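Local coordinates for CRISPR-associated endonuclease Cas9 (PDB 5X2H), which uses a guide RNA to recognise and cleave invading DNA in bacterial CRISPR immunity, in its natural full-length form cutting the two target strands with RuvC-like and HNH nuclease domains, at residues P634-H639 with T702-A706; F695-P699 with P711-V715; Y733-F737 with F827-E831; C736-Y740 with V810-Y814. All blocks are in the same frame, centred on the assembly; numbering follows the deposited sequence.

Interaction 1 (P634-H639 with T702-A706); sequences PSGALH and TMDFA. With nucleotides of chain B.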
# COMPACT_ATOMS: atom_id res chain seq x y z
N PRO A 634 -0.19 16.16 8.41
CA PRO A 634 -0.20 15.99 9.87
C PRO A 634 -0.45 14.56 10.33
O PRO A 634 -0.40 14.30 11.54
CB PRO A 634 -1.36 16.89 10.29
CG PRO A 634 -2.33 16.78 9.15
CD PRO A 634 -1.50 16.58 7.89
N SER A 635 -0.70 13.64 9.41
CA SER A 635 -1.01 12.26 9.77
C SER A 635 0.24 11.40 9.73
O SER A 635 1.20 11.67 9.00
CB SER A 635 -2.07 11.69 8.82
OG SER A 635 -1.57 11.61 7.50
N GLY A 636 0.22 10.34 10.52
CA GLY A 636 1.33 9.43 10.61
C GLY A 636 1.22 8.65 11.91
O GLY A 636 0.28 8.82 12.68
N ALA A 637 2.21 7.78 12.13
CA ALA A 637 2.30 7.08 13.41
C ALA A 637 2.28 8.10 14.54
O ALA A 637 3.04 9.07 14.53
CB ALA A 637 3.56 6.23 13.46
N LEU A 638 1.37 7.90 15.50
CA LEU A 638 1.24 8.85 16.60
C LEU A 638 2.37 8.74 17.61
O LEU A 638 2.50 9.61 18.47
CB LEU A 638 -0.10 8.64 17.31
CG LEU A 638 -1.34 8.80 16.43
CD1 LEU A 638 -2.61 8.62 17.25
CD2 LEU A 638 -1.31 10.16 15.74
N HIS A 639 3.18 7.69 17.53
CA HIS A 639 4.21 7.41 18.52
C HIS A 639 5.03 6.24 18.02
O HIS A 639 4.64 5.52 17.10
CB HIS A 639 3.59 7.10 19.88
CG HIS A 639 2.54 6.02 19.84
ND1 HIS A 639 2.86 4.68 19.76
CD2 HIS A 639 1.19 6.09 19.84
CE1 HIS A 639 1.74 3.97 19.73
NE2 HIS A 639 0.72 4.80 19.78
N THR A 702 2.70 14.36 15.58
CA THR A 702 1.50 13.72 15.05
C THR A 702 0.48 13.46 16.16
O THR A 702 -0.73 13.60 15.94
CB THR A 702 1.86 12.40 14.36
OG1 THR A 702 2.70 11.63 15.22
CG2 THR A 702 2.58 12.67 13.05
N MET A 703 0.95 13.09 17.35
CA MET A 703 0.04 12.86 18.46
C MET A 703 -0.72 14.13 18.82
O MET A 703 -1.91 14.07 19.16
CB MET A 703 0.81 12.34 19.68
CG MET A 703 -0.06 12.16 20.91
SD MET A 703 -1.48 11.09 20.60
CE MET A 703 -0.74 9.48 20.79
N ASP A 704 -0.06 15.29 18.75
CA ASP A 704 -0.71 16.54 19.11
C ASP A 704 -1.88 16.84 18.17
O ASP A 704 -2.93 17.32 18.61
CB ASP A 704 0.30 17.68 19.10
CG ASP A 704 1.39 17.50 20.14
OD1 ASP A 704 1.05 17.28 21.32
OD2 ASP A 704 2.58 17.55 19.77
N PHE A 705 -1.70 16.57 16.88
CA PHE A 705 -2.81 16.74 15.94
C PHE A 705 -3.93 15.76 16.23
O PHE A 705 -5.12 16.10 16.12
CB PHE A 705 -2.32 16.58 14.50
CG PHE A 705 -3.42 16.64 13.48
CD1 PHE A 705 -3.93 17.86 13.07
CD2 PHE A 705 -3.94 15.48 12.92
CE1 PHE A 705 -4.94 17.93 12.13
CE2 PHE A 705 -4.95 15.54 11.98
CZ PHE A 705 -5.45 16.76 11.58
N ALA A 706 -3.59 14.52 16.61
CA ALA A 706 -4.61 13.54 16.95
C ALA A 706 -5.42 14.00 18.15
O ALA A 706 -6.65 13.85 18.18
CB ALA A 706 -3.97 12.18 17.22
P A B 49 -3.95 -1.70 17.55
OP1 A B 49 -5.30 -2.03 18.08
OP2 A B 49 -3.28 -2.63 16.60
O5' A B 49 -4.02 -0.27 16.85
C5' A B 49 -4.48 0.87 17.56
C4' A B 49 -3.34 1.62 18.22
O4' A B 49 -2.37 2.02 17.23
C3' A B 49 -3.71 2.91 18.93
O3' A B 49 -4.21 2.67 20.23
C2' A B 49 -2.39 3.71 18.93
O2' A B 49 -1.61 3.39 20.07
C1' A B 49 -1.68 3.17 17.68
N9 A B 49 -1.56 4.15 16.58
C8 A B 49 -0.39 4.67 16.09
N7 A B 49 -0.54 5.52 15.11
C5 A B 49 -1.91 5.58 14.94
C6 A B 49 -2.72 6.30 14.05
N6 A B 49 -2.24 7.15 13.13
N1 A B 49 -4.06 6.13 14.13
C2 A B 49 -4.53 5.29 15.05
N3 A B 49 -3.88 4.55 15.94
C4 A B 49 -2.55 4.74 15.84
P C B 69 -4.62 5.67 8.71
OP1 C B 69 -5.04 6.26 7.41
OP2 C B 69 -4.79 4.22 8.95
O5' C B 69 -3.08 6.02 8.92
C5' C B 69 -2.63 7.37 8.93
C4' C B 69 -1.13 7.45 8.80
O4' C B 69 -0.51 6.91 10.01
C3' C B 69 -0.54 6.66 7.64
O3' C B 69 0.60 7.35 7.12
C2' C B 69 -0.10 5.36 8.30
O2' C B 69 0.92 4.67 7.62
C1' C B 69 0.35 5.85 9.67
N1 C B 69 0.25 4.83 10.73
C2 C B 69 1.41 4.31 11.29
O2 C B 69 2.51 4.70 10.87
N3 C B 69 1.31 3.38 12.28
C4 C B 69 0.11 2.98 12.70
N4 C B 69 0.06 2.07 13.67
C5 C B 69 -1.09 3.51 12.15
C6 C B 69 -0.98 4.43 11.18
P A B 50 -5.56 3.37 20.74
OP1 A B 50 -5.82 2.88 22.12
OP2 A B 50 -6.59 3.23 19.69
O5' A B 50 -5.17 4.91 20.86
C5' A B 50 -4.44 5.41 21.97
C4' A B 50 -4.51 6.91 22.03
O4' A B 50 -4.02 7.46 20.78
C3' A B 50 -5.91 7.50 22.18
O3' A B 50 -6.33 7.56 23.52
C2' A B 50 -5.78 8.86 21.52
O2' A B 50 -5.16 9.79 22.40
C1' A B 50 -4.81 8.56 20.38
N9 A B 50 -5.51 8.19 19.14
C8 A B 50 -5.49 6.97 18.51
N7 A B 50 -6.21 6.94 17.41
C5 A B 50 -6.75 8.22 17.32
C6 A B 50 -7.60 8.82 16.39
N6 A B 50 -8.09 8.18 15.32
N1 A B 50 -7.95 10.11 16.58
C2 A B 50 -7.45 10.74 17.66
N3 A B 50 -6.64 10.28 18.61
C4 A B 50 -6.32 9.00 18.38
O HOH W 1 -1.58 12.79 13.43
O HOH W 2 3.90 11.87 18.61
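Residues 634-639, an irregular loop, pass the start of helix 702-707 and come nearest to it at Leu638 and Met703, whose CA atoms lie 4.6 Å apart. One direct hydrogen bond joins the two: Thr702 OG1 donates to Ala637 O at 2.7 Å, standing 28° out of the carbonyl plane. With chi1 at 49°, the hydroxyl of Thr702 sits between its own N and carbonyl carbon and CG2 is turned to the Pro634 carbonyl. A water donates to both Pro634 O and Thr702 O, making a second, indirect tie. At one end of the contact the Pro634 ring lies on Phe705 in a CH-pi contact, CB being 3.8 Å from the ring centroid and 11° off its normal. At the other end Leu638 touches three neighbours: CB meets Met703 CE at 3.6 Å, CD2 meets Ala706 CB at 3.7 Å, and CD1 rests 3.5 Å from N9 of A50 of chain B. The loop also holds A49 of chain B, whose N6 donates to Gly636 O over 3.1 Å, while His639 NE2 and the ribose O2' of A49 share a 2.7 Å hydrogen bond in the imidazole plane. The helix thus meets the loop through apolar packing, one hydroxyl and bridging water, while a loop carbonyl meets an adenine amino group and its histidine a 2'-hydroxyl, a group that DNA lacks.

Interaction 2 (F695-P699 with P711-V715); sequences FYAVP and PNKAV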
# COMPACT_ATOMS: atom_id res chain seq x y z
N PHE A 695 14.18 34.27 19.38
CA PHE A 695 13.24 33.34 18.77
C PHE A 695 13.02 32.13 19.67
O PHE A 695 13.89 31.73 20.45
CB PHE A 695 13.73 32.89 17.39
CG PHE A 695 13.76 34.00 16.38
CD1 PHE A 695 12.61 34.34 15.67
CD2 PHE A 695 14.92 34.73 16.16
CE1 PHE A 695 12.63 35.37 14.75
CE2 PHE A 695 14.95 35.76 15.23
CZ PHE A 695 13.80 36.08 14.53
N TYR A 696 11.82 31.56 19.56
CA TYR A 696 11.40 30.43 20.37
C TYR A 696 10.56 29.49 19.51
O TYR A 696 9.84 29.93 18.61
CB TYR A 696 10.62 30.90 21.60
CG TYR A 696 11.43 31.78 22.52
CD1 TYR A 696 11.45 33.16 22.36
CD2 TYR A 696 12.21 31.23 23.53
CE1 TYR A 696 12.21 33.98 23.20
CE2 TYR A 696 12.98 32.04 24.37
CZ TYR A 696 12.97 33.41 24.20
OH TYR A 696 13.72 34.21 25.03
N ALA A 697 10.65 28.19 19.80
CA ALA A 697 10.05 27.17 18.96
C ALA A 697 9.16 26.24 19.77
O ALA A 697 9.55 25.79 20.85
CB ALA A 697 11.12 26.34 18.24
N VAL A 698 7.98 25.96 19.23
CA VAL A 698 7.02 25.03 19.81
C VAL A 698 6.97 23.80 18.90
O VAL A 698 6.50 23.91 17.76
CB VAL A 698 5.64 25.66 19.97
CG1 VAL A 698 4.64 24.64 20.51
CG2 VAL A 698 5.71 26.87 20.89
N PRO A 699 7.44 22.64 19.35
CA PRO A 699 7.39 21.45 18.49
C PRO A 699 6.00 20.83 18.50
O PRO A 699 5.34 20.76 19.54
CB PRO A 699 8.42 20.52 19.13
CG PRO A 699 8.39 20.89 20.58
CD PRO A 699 8.02 22.36 20.67
N PRO A 711 -0.15 22.72 21.04
CA PRO A 711 0.78 23.07 22.13
C PRO A 711 1.13 24.55 22.09
O PRO A 711 1.12 25.19 21.03
CB PRO A 711 2.01 22.20 21.85
CG PRO A 711 1.52 21.11 20.92
CD PRO A 711 0.43 21.73 20.11
N ASN A 712 1.43 25.11 23.26
CA ASN A 712 1.69 26.54 23.36
C ASN A 712 2.90 26.86 24.23
O ASN A 712 3.02 27.99 24.73
CB ASN A 712 0.45 27.27 23.90
CG ASN A 712 0.44 28.74 23.54
OD1 ASN A 712 0.89 29.13 22.46
ND2 ASN A 712 -0.06 29.58 24.44
N LYS A 713 3.80 25.91 24.44
CA LYS A 713 4.99 26.12 25.26
C LYS A 713 6.23 25.89 24.41
O LYS A 713 6.36 24.85 23.76
CB LYS A 713 4.99 25.20 26.48
CG LYS A 713 3.94 25.56 27.51
CD LYS A 713 4.10 24.75 28.78
CE LYS A 713 3.14 25.21 29.87
NZ LYS A 713 3.36 24.48 31.15
N ALA A 714 7.14 26.87 24.43
CA ALA A 714 8.37 26.78 23.67
C ALA A 714 9.44 26.05 24.48
O ALA A 714 9.50 26.15 25.70
CB ALA A 714 8.87 28.17 23.28
N VAL A 715 10.30 25.32 23.76
CA VAL A 715 11.33 24.52 24.41
C VAL A 715 12.37 25.42 25.07
O VAL A 715 12.80 26.43 24.50
CB VAL A 715 11.99 23.57 23.39
CG1 VAL A 715 13.07 22.73 24.07
CG2 VAL A 715 10.94 22.68 22.74
O HOH W 3 12.47 27.64 22.10
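Val698, on outer strand 695-700 of a three-stranded antiparallel sheet, gives the largest share of the surface buried against residues 711-715. Its CB lies 3.9 Å from Lys713 O, and from there the side chain forks. CG1, anti to the backbone N (chi1 177°), extends toward Pro711, meeting the carbonyl O of that residue at 3.6 Å and its CB at 3.8 Å. CG2 turns the other way along the partner, to 3.6 Å from Lys713 O and 4.2 Å from Ala714 CB. The same Ala714 methyl is also met by Tyr696 CB, 3.7 Å away.

The backbones do not pair as neighbouring strands of one sheet: their directions differ by 123°, and a single direct hydrogen bond connects them, from Val715 N to Ala697 O (3.0 Å, 159° at the hydrogen), arriving nearly along the C=O axis. Ala714 CA makes a CA-H...O contact with the same oxygen, bent at the hydrogen. A water then accepts from Ala697 N and donates to Val715 O, so both polar backbone atoms of Ala697 are engaged. Beyond this point the ring of Pro699 touches Val715 CG2 through CD at 3.6 Å, and Phe763 of strand 756-764 packs on both residues.

Strand 713-714 pairs instead with strand 727-728, Ala714 bonding Ile727 through the backbone, while Asn712 bonds Met729 just beyond it. Chemically, apolar groups pack here on one another and on backbone carbonyls, with one direct hydrogen bond and one water linking the backbones.

Interaction 3 (Y733-F737 with F827-E831); sequences YEFCF and FRQRE. With nucleotides of chain B.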
# COMPACT_ATOMS: atom_id res chain seq x y z
N TYR A 733 5.05 37.15 23.46
CA TYR A 733 5.60 36.52 22.27
C TYR A 733 4.58 36.60 21.14
O TYR A 733 3.38 36.38 21.35
CB TYR A 733 5.97 35.06 22.54
CG TYR A 733 6.88 34.86 23.73
CD1 TYR A 733 6.36 34.76 25.01
CD2 TYR A 733 8.26 34.77 23.56
CE1 TYR A 733 7.19 34.57 26.10
CE2 TYR A 733 9.09 34.58 24.65
CZ TYR A 733 8.56 34.49 25.92
OH TYR A 733 9.39 34.30 27.00
N GLU A 734 5.06 36.91 19.94
CA GLU A 734 4.21 36.98 18.76
C GLU A 734 4.55 35.83 17.82
O GLU A 734 5.73 35.55 17.57
CB GLU A 734 4.37 38.32 18.03
CG GLU A 734 5.81 38.74 17.76
CD GLU A 734 5.90 39.95 16.86
OE1 GLU A 734 6.10 39.76 15.64
OE2 GLU A 734 5.75 41.08 17.36
N PHE A 735 3.52 35.16 17.32
CA PHE A 735 3.70 34.09 16.35
C PHE A 735 4.28 34.66 15.06
O PHE A 735 3.78 35.66 14.53
CB PHE A 735 2.37 33.40 16.08
CG PHE A 735 2.40 32.42 14.94
CD1 PHE A 735 2.99 31.18 15.10
CD2 PHE A 735 1.82 32.73 13.73
CE1 PHE A 735 3.01 30.27 14.05
CE2 PHE A 735 1.84 31.83 12.68
CZ PHE A 735 2.43 30.60 12.84
N CYS A 736 5.34 34.02 14.55
CA CYS A 736 5.97 34.44 13.31
C CYS A 736 5.47 33.62 12.12
O CYS A 736 4.92 34.17 11.17
CB CYS A 736 7.49 34.33 13.43
SG CYS A 736 8.18 35.28 14.79
N PHE A 737 5.67 32.30 12.17
CA PHE A 737 5.28 31.41 11.08
C PHE A 737 5.41 29.97 11.57
O PHE A 737 6.00 29.70 12.61
CB PHE A 737 6.14 31.63 9.83
CG PHE A 737 7.60 31.83 10.12
CD1 PHE A 737 8.42 30.76 10.39
CD2 PHE A 737 8.15 33.10 10.11
CE1 PHE A 737 9.76 30.94 10.66
CE2 PHE A 737 9.49 33.30 10.37
CZ PHE A 737 10.30 32.22 10.64
N PHE A 827 2.34 37.08 5.95
CA PHE A 827 1.97 36.64 7.29
C PHE A 827 0.63 35.92 7.26
O PHE A 827 -0.35 36.42 6.70
CB PHE A 827 1.90 37.82 8.26
CG PHE A 827 1.35 37.44 9.61
CD1 PHE A 827 2.15 36.81 10.55
CD2 PHE A 827 0.03 37.70 9.94
CE1 PHE A 827 1.65 36.46 11.79
CE2 PHE A 827 -0.48 37.35 11.17
CZ PHE A 827 0.34 36.73 12.10
N ARG A 828 0.60 34.73 7.86
CA ARG A 828 -0.62 33.97 8.06
C ARG A 828 -0.71 33.63 9.54
O ARG A 828 0.28 33.21 10.14
CB ARG A 828 -0.63 32.69 7.22
CG ARG A 828 -0.39 32.91 5.73
CD ARG A 828 -1.63 33.47 5.04
NE ARG A 828 -1.76 32.97 3.67
CZ ARG A 828 -1.45 33.67 2.58
NH1 ARG A 828 -1.00 34.91 2.68
NH2 ARG A 828 -1.60 33.12 1.38
N GLN A 829 -1.89 33.84 10.13
CA GLN A 829 -2.04 33.58 11.55
C GLN A 829 -1.87 32.09 11.85
O GLN A 829 -1.98 31.23 10.96
CB GLN A 829 -3.40 34.06 12.05
CG GLN A 829 -4.58 33.23 11.59
CD GLN A 829 -5.90 33.74 12.15
OE1 GLN A 829 -6.97 33.46 11.59
NE2 GLN A 829 -5.84 34.47 13.25
N ARG A 830 -1.58 31.79 13.11
CA ARG A 830 -1.27 30.42 13.52
C ARG A 830 -2.47 29.51 13.25
O ARG A 830 -3.59 29.80 13.68
CB ARG A 830 -0.90 30.38 15.00
CG ARG A 830 -0.22 29.09 15.44
CD ARG A 830 0.02 29.07 16.95
NE ARG A 830 0.83 27.92 17.35
CZ ARG A 830 1.06 27.57 18.61
NH1 ARG A 830 0.54 28.28 19.60
NH2 ARG A 830 1.81 26.51 18.88
N GLU A 831 -2.22 28.42 12.53
CA GLU A 831 -3.29 27.49 12.19
C GLU A 831 -3.61 26.61 13.39
O GLU A 831 -2.73 25.93 13.93
CB GLU A 831 -2.92 26.62 10.99
CG GLU A 831 -4.08 25.79 10.48
CD GLU A 831 -3.69 24.86 9.35
OE1 GLU A 831 -4.58 24.12 8.86
OE2 GLU A 831 -2.51 24.86 8.96
P U B 80 -4.74 16.96 5.63
OP1 U B 80 -4.41 15.55 5.96
OP2 U B 80 -5.63 17.26 4.48
O5' U B 80 -5.37 17.63 6.93
C5' U B 80 -6.41 16.97 7.65
C4' U B 80 -7.38 17.94 8.28
O4' U B 80 -6.74 18.62 9.40
C3' U B 80 -7.91 19.05 7.36
O3' U B 80 -9.25 19.35 7.72
C2' U B 80 -7.02 20.23 7.73
O2' U B 80 -7.57 21.50 7.43
C1' U B 80 -6.87 20.02 9.23
N1 U B 80 -5.71 20.69 9.84
C2 U B 80 -6.01 21.58 10.85
O2 U B 80 -7.15 21.81 11.22
N3 U B 80 -4.92 22.20 11.41
C4 U B 80 -3.60 22.01 11.07
O4 U B 80 -2.73 22.65 11.66
C5 U B 80 -3.38 21.07 10.01
C6 U B 80 -4.42 20.45 9.45
O HOH W 4 2.81 33.30 9.37
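Phe735 and Arg830 carry most of this surface contact, with Phe827 adding a smaller, exposed share. The phenyl ring of Phe735 is held between two layers. On one face lies Arg830, whose CB stands 3.7 Å from the ring centroid and only 5° off the normal, a CH-pi contact; Arg830 CG continues across the ring to 3.7 Å from Phe735 CE1. On the opposite face the backbone N of Phe737 is 3.7 Å above the plane. Arg828 O approaches in the ring plane, 3.3 Å from Phe735 CE2. The chi1 of 171° places the Phe735 ring anti to its own N and carries it out to the loop. Arg830 runs extended past the ring, its guanidinium plane inclined 22° to the phenyl, and its charged end forms a salt bridge with Asp685 through NE.

Phe827 offers its edge: Phe827 CE1 is 3.6 Å from Phe735 O, and CD1 is 3.9 Å from Cys736 O. No direct hydrogen bond crosses, but a water accepts from Arg828 N and donates to Cys736 O. The loop also reaches the bound RNA: Arg828 makes a cation-pi contact with an adenine base, and Glu831 OE1 lies 3.2 Å from C4 of U80 of chain B. Strand 733-740 is an outer strand of its antiparallel sheet, and Cys736 and Phe737 both face Ile686, forming a classic beta bulge.

Interaction 4 (C736-Y740 with V810-Y814); sequences CFSLY and VFEKY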
# COMPACT_ATOMS: atom_id res chain seq x y z
N CYS A 736 5.34 34.02 14.55
CA CYS A 736 5.97 34.44 13.31
C CYS A 736 5.47 33.62 12.12
O CYS A 736 4.92 34.17 11.17
CB CYS A 736 7.49 34.33 13.43
SG CYS A 736 8.18 35.28 14.79
N PHE A 737 5.67 32.30 12.17
CA PHE A 737 5.28 31.41 11.08
C PHE A 737 5.41 29.97 11.57
O PHE A 737 6.00 29.70 12.61
CB PHE A 737 6.14 31.63 9.83
CG PHE A 737 7.60 31.83 10.12
CD1 PHE A 737 8.42 30.76 10.39
CD2 PHE A 737 8.15 33.10 10.11
CE1 PHE A 737 9.76 30.94 10.66
CE2 PHE A 737 9.49 33.30 10.37
CZ PHE A 737 10.30 32.22 10.64
N SER A 738 4.82 29.06 10.80
CA SER A 738 4.92 27.63 11.04
C SER A 738 5.86 27.02 10.02
O SER A 738 5.77 27.32 8.83
CB SER A 738 3.55 26.96 10.97
OG SER A 738 2.67 27.48 11.95
N LEU A 739 6.77 26.16 10.48
CA LEU A 739 7.71 25.48 9.61
C LEU A 739 7.36 24.00 9.52
O LEU A 739 7.02 23.36 10.52
CB LEU A 739 9.15 25.64 10.11
CG LEU A 739 9.69 27.06 10.19
CD1 LEU A 739 11.15 27.05 10.61
CD2 LEU A 739 9.50 27.77 8.85
N TYR A 740 7.43 23.47 8.31
CA TYR A 740 7.30 22.05 8.03
C TYR A 740 8.58 21.58 7.37
O TYR A 740 9.41 22.38 6.93
CB TYR A 740 6.09 21.76 7.13
CG TYR A 740 4.80 22.43 7.59
CD1 TYR A 740 4.54 23.76 7.29
CD2 TYR A 740 3.85 21.72 8.31
CE1 TYR A 740 3.37 24.37 7.70
CE2 TYR A 740 2.67 22.32 8.72
CZ TYR A 740 2.44 23.65 8.42
OH TYR A 740 1.27 24.26 8.83
N VAL A 810 18.62 36.95 11.52
CA VAL A 810 17.55 36.92 10.53
C VAL A 810 16.91 35.54 10.57
O VAL A 810 17.61 34.52 10.59
CB VAL A 810 18.06 37.24 9.11
CG1 VAL A 810 16.97 36.99 8.08
CG2 VAL A 810 18.54 38.68 9.04
N PHE A 811 15.58 35.50 10.59
CA PHE A 811 14.84 34.23 10.62
C PHE A 811 13.48 34.51 9.99
O PHE A 811 12.53 34.91 10.67
CB PHE A 811 14.71 33.70 12.04
CG PHE A 811 14.32 32.25 12.12
CD1 PHE A 811 14.22 31.48 10.97
CD2 PHE A 811 14.05 31.65 13.34
CE1 PHE A 811 13.86 30.14 11.05
CE2 PHE A 811 13.69 30.32 13.42
CZ PHE A 811 13.59 29.56 12.27
N GLU A 812 13.39 34.29 8.67
CA GLU A 812 12.22 34.65 7.88
C GLU A 812 11.79 33.45 7.04
O GLU A 812 12.61 32.65 6.60
CB GLU A 812 12.51 35.84 6.96
CG GLU A 812 13.11 37.06 7.66
CD GLU A 812 12.06 38.04 8.14
OE1 GLU A 812 10.91 37.97 7.66
OE2 GLU A 812 12.39 38.88 9.01
N LYS A 813 10.48 33.36 6.80
CA LYS A 813 9.92 32.27 6.01
C LYS A 813 9.67 32.72 4.58
O LYS A 813 9.21 33.84 4.35
CB LYS A 813 8.62 31.75 6.64
CG LYS A 813 7.99 30.57 5.89
CD LYS A 813 6.65 30.15 6.49
CE LYS A 813 6.13 28.89 5.82
NZ LYS A 813 4.83 28.43 6.39
N TYR A 814 9.98 31.85 3.63
CA TYR A 814 9.73 32.08 2.22
C TYR A 814 8.96 30.89 1.64
O TYR A 814 8.74 29.88 2.32
CB TYR A 814 11.03 32.31 1.44
CG TYR A 814 11.60 33.70 1.60
CD1 TYR A 814 12.14 34.12 2.80
CD2 TYR A 814 11.60 34.59 0.53
CE1 TYR A 814 12.66 35.40 2.94
CE2 TYR A 814 12.12 35.86 0.66
CZ TYR A 814 12.65 36.26 1.87
OH TYR A 814 13.17 37.53 2.00
O HOH W 5 3.06 30.20 8.82
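A T-shaped aromatic pair, Phe737 edge-on to the face of Phe811, packs two antiparallel sheets together where strand 733-740 crosses strand 810-816, the latter within the PI-CTD family region. The two short segments are 7.6 Å apart at closest approach, run at 64° to each other and belong to different sheets; the contact is made mainly by side chains. The ring centroids lie 5.4 Å apart with planes at 82°, and Phe737 CZ comes 4.0 Å from Phe811 CD1. Leu739 CD1 meets Phe811 CZ, 3.9 Å away, while Phe695 adds another edge-to-face partner to Phe811. One face of the Phe737 ring is covered by Lys813, whose CB is 3.8 Å from the centroid in a CH-pi contact; Phe811 O lies at the ring edge, in its plane.

With CG anti to its N (chi1 -178°) and the chain extended beyond, Lys813 slides past Phe737 in the opposite direction, its aliphatic CD against Phe737 CB. A water accepts from Ser738 N and, weakly, from the ammonium. Glu630 forms a long, weak ion pair with the lysine, whose NZ donates to Ser738 O at 2.8 Å, approaching close to the direction of the C=O bond.

Interactions 2, 3 and 4 gather round one three-stranded antiparallel sheet, their centres 9 to 13 Å apart. Interactions 3 and 4 share Cys736 and Phe737 and use overlapping parts of strand 733-740. Arg830 of interaction 3 links to interaction 2, with probable hydrogen bonds from NH2 to Pro711 O (2.6 Å) and from NH1 to Asn712 OD1 (3.0 Å). Between interactions 2 and 4, Phe695 CZ packs 3.6 Å from Phe811 CB. Interaction 1 is centred about 17 Å from interaction 2 and touches it where Asp704 CG meets Pro711 CG at 3.7 Å. Interactions 1 and 3 both contact the RNA directly; all four lie away from the predicted RuvC metal site.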